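Local coordinates for protein putative dehydratase (Mesorhizobium loti, PDB 2POZ) that is of unproven function but belongs to the enolase superfamily and probably acts as a lyase, perhaps a dehydratase, at residues A[87-90]-A[91-95]; A[368-372]-A[373-377]. All blocks are in the same frame, centred on the assembly; numbering follows the deposited sequence.

Contact 1 of 2, residues A[87-90]-A[91-95]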
loop_
_atom_site.group_PDB
_atom_site.type_symbol
_atom_site.label_atom_id
_atom_site.label_comp_id
_atom_site.label_asym_id
_atom_site.label_seq_id
_atom_site.Cartn_x
_atom_site.Cartn_y
_atom_site.Cartn_z
ATOM N N ALA A 87 -8.420 17.552 23.572
ATOM C CA ALA A 87 -8.690 18.976 23.702
ATOM C C ALA A 87 -8.542 19.565 25.107
ATOM O O ALA A 87 -8.074 20.687 25.259
ATOM C CB ALA A 87 -10.093 19.290 23.152
ATOM N N ILE A 88 -8.929 18.825 26.136
ATOM C CA ILE A 88 -8.839 19.381 27.476
ATOM C C ILE A 88 -7.397 19.537 27.966
ATOM O O ILE A 88 -6.998 20.625 28.384
ATOM C CB ILE A 88 -9.649 18.549 28.474
ATOM C CG1 ILE A 88 -11.125 18.522 28.045
ATOM C CG2 ILE A 88 -9.466 19.114 29.882
ATOM C CD1 ILE A 88 -11.757 19.905 27.810
ATOM N N ILE A 89 -6.612 18.466 27.913
ATOM C CA ILE A 89 -5.224 18.557 28.350
ATOM C C ILE A 89 -4.475 19.585 27.496
ATOM O O ILE A 89 -3.759 20.446 28.024
ATOM C CB ILE A 89 -4.497 17.176 28.270
ATOM C CG1 ILE A 89 -3.038 17.322 28.712
ATOM C CG2 ILE A 89 -4.523 16.630 26.841
ATOM C CD1 ILE A 89 -2.862 17.617 30.173
ATOM N N PHE A 90 -4.658 19.538 26.181
ATOM C CA PHE A 90 -3.933 20.475 25.345
ATOM C C PHE A 90 -4.412 21.912 25.368
ATOM O O PHE A 90 -3.629 22.818 25.100
ATOM C CB PHE A 90 -3.802 19.934 23.919
ATOM C CG PHE A 90 -2.748 18.868 23.803
ATOM C CD1 PHE A 90 -3.085 17.553 23.504
ATOM C CD2 PHE A 90 -1.428 19.160 24.130
ATOM C CE1 PHE A 90 -2.112 16.538 23.544
ATOM C CE2 PHE A 90 -0.454 18.157 24.174
ATOM C CZ PHE A 90 -0.801 16.845 23.882
ATOM N N ALA A 91 -5.680 22.127 25.709
ATOM C CA ALA A 91 -6.189 23.491 25.805
ATOM C C ALA A 91 -5.555 24.101 27.063
ATOM O O ALA A 91 -5.237 25.288 27.100
ATOM C CB ALA A 91 -7.712 23.498 25.915
ATOM N N GLY A 92 -5.359 23.276 28.089
ATOM C CA GLY A 92 -4.741 23.758 29.316
ATOM C C GLY A 92 -3.289 24.116 29.032
ATOM O O GLY A 92 -2.800 25.199 29.374
ATOM N N ILE A 93 -2.589 23.201 28.381
ATOM C CA ILE A 93 -1.199 23.446 28.040
ATOM C C ILE A 93 -1.073 24.664 27.124
ATOM O O ILE A 93 -0.184 25.484 27.310
ATOM C CB ILE A 93 -0.567 22.207 27.371
ATOM C CG1 ILE A 93 -0.441 21.092 28.421
ATOM C CG2 ILE A 93 0.810 22.575 26.765
ATOM C CD1 ILE A 93 0.059 19.753 27.889
ATOM N N SER A 94 -1.982 24.795 26.159
ATOM C CA SER A 94 -1.951 25.915 25.220
ATOM C C SER A 94 -2.087 27.261 25.920
ATOM O O SER A 94 -1.362 28.208 25.614
ATOM C CB SER A 94 -3.087 25.800 24.184
ATOM O OG SER A 94 -2.997 24.623 23.408
ATOM N N ALA A 95 -3.037 27.346 26.846
ATOM C CA ALA A 95 -3.276 28.587 27.564
ATOM C C ALA A 95 -2.012 29.019 28.303
ATOM O O ALA A 95 -1.609 30.174 28.244
ATOM C CB ALA A 95 -4.449 28.410 28.545
#
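F90, I89 and I93 meet in a buried one-turn contact at the start of helix 87-108, in the N-terminal capping domain of the enolase fold. Backbone bonds set the turn: I93 N gives a nearly straight bond (167°) to I89 O at 3.0 Å, and G92 N reaches I88 O at 3.1 Å. The I93 side chain lies alongside both I89 and F90. With CG1 beside its own backbone N (chi1 -69°) and chi2 extended, its CD1 comes 4.0 Å from I89 CG1 and 4.1 Å from F90 CE2, approaching the ring obliquely. W72 and M75 of helix 68-78 and L55 of helix 45-59 also pack on I93, while F90 packs on F237 of a second subunit and I88 on its counterpart I88 of that subunit. F90 O takes two bonds from S94, one on each face of its carbonyl plane: S94 N at 2.8 Å and S94 OG at 2.6 Å. S94 OG also has a weak hydrogen bond from G285 N in a loop of the same chain. With an alanine in place of S94, F90 O would probably keep the amide bond alone, and G285 N would lose this weak partner. The serine thus folds its hydroxyl back onto the helix, settling a polar group in apolar, buried surroundings.

Contact 2 of 2, residues A[368-372]-A[373-377]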
loop_
_atom_site.group_PDB
_atom_site.type_symbol
_atom_site.label_atom_id
_atom_site.label_comp_id
_atom_site.label_asym_id
_atom_site.label_seq_id
_atom_site.Cartn_x
_atom_site.Cartn_y
_atom_site.Cartn_z
ATOM N N ALA A 368 -1.633 42.356 24.201
ATOM C CA ALA A 368 -2.935 42.420 24.841
ATOM C C ALA A 368 -2.825 42.748 26.325
ATOM O O ALA A 368 -2.087 42.093 27.059
ATOM C CB ALA A 368 -3.652 41.095 24.659
ATOM N N VAL A 369 -3.563 43.763 26.760
ATOM C CA VAL A 369 -3.559 44.171 28.163
ATOM C C VAL A 369 -4.923 43.835 28.769
ATOM O O VAL A 369 -5.954 44.337 28.319
ATOM C CB VAL A 369 -3.305 45.693 28.307
ATOM C CG1 VAL A 369 -3.156 46.061 29.778
ATOM C CG2 VAL A 369 -2.060 46.093 27.528
ATOM N N LEU A 370 -4.920 42.978 29.784
ATOM C CA LEU A 370 -6.152 42.567 30.440
ATOM C C LEU A 370 -6.766 43.686 31.278
ATOM O O LEU A 370 -6.063 44.567 31.776
ATOM C CB LEU A 370 -5.889 41.368 31.353
ATOM C CG LEU A 370 -5.470 40.029 30.746
ATOM C CD1 LEU A 370 -5.046 39.094 31.864
ATOM C CD2 LEU A 370 -6.619 39.421 29.956
ATOM N N ILE A 371 -8.087 43.653 31.410
ATOM C CA ILE A 371 -8.794 44.619 32.237
ATOM C C ILE A 371 -9.146 43.778 33.450
ATOM O O ILE A 371 -10.167 43.093 33.471
ATOM C CB ILE A 371 -10.086 45.128 31.564
ATOM C CG1 ILE A 371 -9.753 45.771 30.216
ATOM C CG2 ILE A 371 -10.772 46.143 32.472
ATOM C CD1 ILE A 371 -10.963 46.340 29.481
ATOM N N LYS A 372 -8.270 43.810 34.449
ATOM C CA LYS A 372 -8.459 43.019 35.652
ATOM C C LYS A 372 -9.829 43.172 36.296
ATOM O O LYS A 372 -10.400 42.193 36.770
ATOM C CB LYS A 372 -7.353 43.331 36.669
ATOM C CG LYS A 372 -5.940 43.009 36.166
ATOM C CD LYS A 372 -5.771 41.529 35.787
ATOM C CE LYS A 372 -5.598 40.621 37.004
ATOM N NZ LYS A 372 -6.776 40.639 37.910
ATOM N N ARG A 373 -10.367 44.388 36.315
ATOM C CA ARG A 373 -11.678 44.593 36.923
ATOM C C ARG A 373 -12.765 43.768 36.238
ATOM O O ARG A 373 -13.730 43.352 36.880
ATOM C CB ARG A 373 -12.082 46.070 36.881
ATOM C CG ARG A 373 -13.534 46.286 37.304
ATOM C CD ARG A 373 -13.988 47.732 37.187
ATOM N NE ARG A 373 -15.434 47.851 37.385
ATOM C CZ ARG A 373 -16.085 49.008 37.486
ATOM N NH1 ARG A 373 -15.418 50.149 37.408
ATOM N NH2 ARG A 373 -17.402 49.024 37.663
ATOM N N ASN A 374 -12.613 43.524 34.940
ATOM C CA ASN A 374 -13.618 42.761 34.207
ATOM C C ASN A 374 -13.546 41.246 34.372
ATOM O O ASN A 374 -14.562 40.564 34.268
ATOM C CB ASN A 374 -13.570 43.120 32.722
ATOM C CG ASN A 374 -14.146 44.493 32.447
ATOM O OD1 ASN A 374 -14.640 45.155 33.361
ATOM N ND2 ASN A 374 -14.095 44.926 31.191
ATOM N N ILE A 375 -12.355 40.716 34.638
ATOM C CA ILE A 375 -12.219 39.273 34.790
ATOM C C ILE A 375 -12.128 38.802 36.241
ATOM O O ILE A 375 -12.424 37.644 36.540
ATOM C CB ILE A 375 -10.981 38.740 34.027
ATOM C CG1 ILE A 375 -9.699 39.314 34.641
ATOM C CG2 ILE A 375 -11.086 39.098 32.545
ATOM C CD1 ILE A 375 -8.429 38.785 34.019
ATOM N N GLU A 376 -11.718 39.694 37.141
ATOM C CA GLU A 376 -11.589 39.343 38.552
ATOM C C GLU A 376 -12.839 38.675 39.137
ATOM O O GLU A 376 -12.727 37.741 39.930
ATOM C CB GLU A 376 -11.217 40.586 39.366
ATOM C CG GLU A 376 -10.905 40.323 40.833
ATOM C CD GLU A 376 -9.813 39.283 41.036
ATOM O OE1 GLU A 376 -8.882 39.208 40.198
ATOM O OE2 GLU A 376 -9.879 38.550 42.049
ATOM N N PRO A 377 -14.047 39.138 38.753
ATOM C CA PRO A 377 -15.274 38.531 39.279
ATOM C C PRO A 377 -15.397 37.058 38.886
ATOM O O PRO A 377 -16.148 36.298 39.501
ATOM C CB PRO A 377 -16.384 39.369 38.639
ATOM C CG PRO A 377 -15.746 40.703 38.463
ATOM C CD PRO A 377 -14.362 40.333 37.951
#
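The N-terminus of the short helix 372-375, with I371 at the N-cap, turns 368-372 into a helical stretch that has 3-10 geometry by 376-377, just ahead of strand 379-383, an outermost strand of the antiparallel sheet. I371 O accepts N374 N at 2.9 Å, the donor standing well above the carbonyl plane, and also a long, weak bond from I375 N. One residue on, E376 N meets K372 O at 2.8 Å, nearly along the C=O axis, and I375 N adds a weak bond to that same oxygen. The cap residue brings no polar side chain of its own; I371 instead lies alongside N374, both pointing the same way, and its CG2 touches the amide carbon N374 CG at 3.8 Å. CD1 of I371 lies equally near N374 ND2, so the isoleucine packs along the amide. N374 ND2 donates to E345 O, tying the turn to a neighbouring loop. On the sheet-facing flank, L370 and I375 cross at about a right angle, with their CD1 atoms 4.0 Å apart. I375 carries CG1 between its backbone N and carbonyl carbon (chi1 65°), an orientation that lays CG1 against K372 O at 3.6 Å; L22 of strand 21-27 and Y11 of strand 5-12 pack on the same side chain. K372 also rests on E24 and Y11, and its chain is bent at chi2, chi3 and chi4, which carries it along the turn to E376. Its ammonium thereby meets the carboxylate one turn ahead in a rather long salt bridge, K372 NZ to E376 OE1 3.4 Å.

Contact 1 is the opening of a long helix and contact 2 the start of a short one: 87-95 is buried about 13 Å from the chain centre, whereas 368-377 lies at the surface, about 21 Å from it. Their centres are about 21 Å apart and their nearest atoms about 10 Å, so they do not touch. The antiparallel sheet relates them: A91 and A95 of contact 1 pack on A37 of its strand 33-37, and contact 2 packs on its strands 5-12 and 21-27. Contact 1 also reaches a second subunit, while no other chain of the octamer touches contact 2. In enolase-superfamily relatives the active site lies at the C-terminal ends of the barrel strands, and neither contact belongs to those strands.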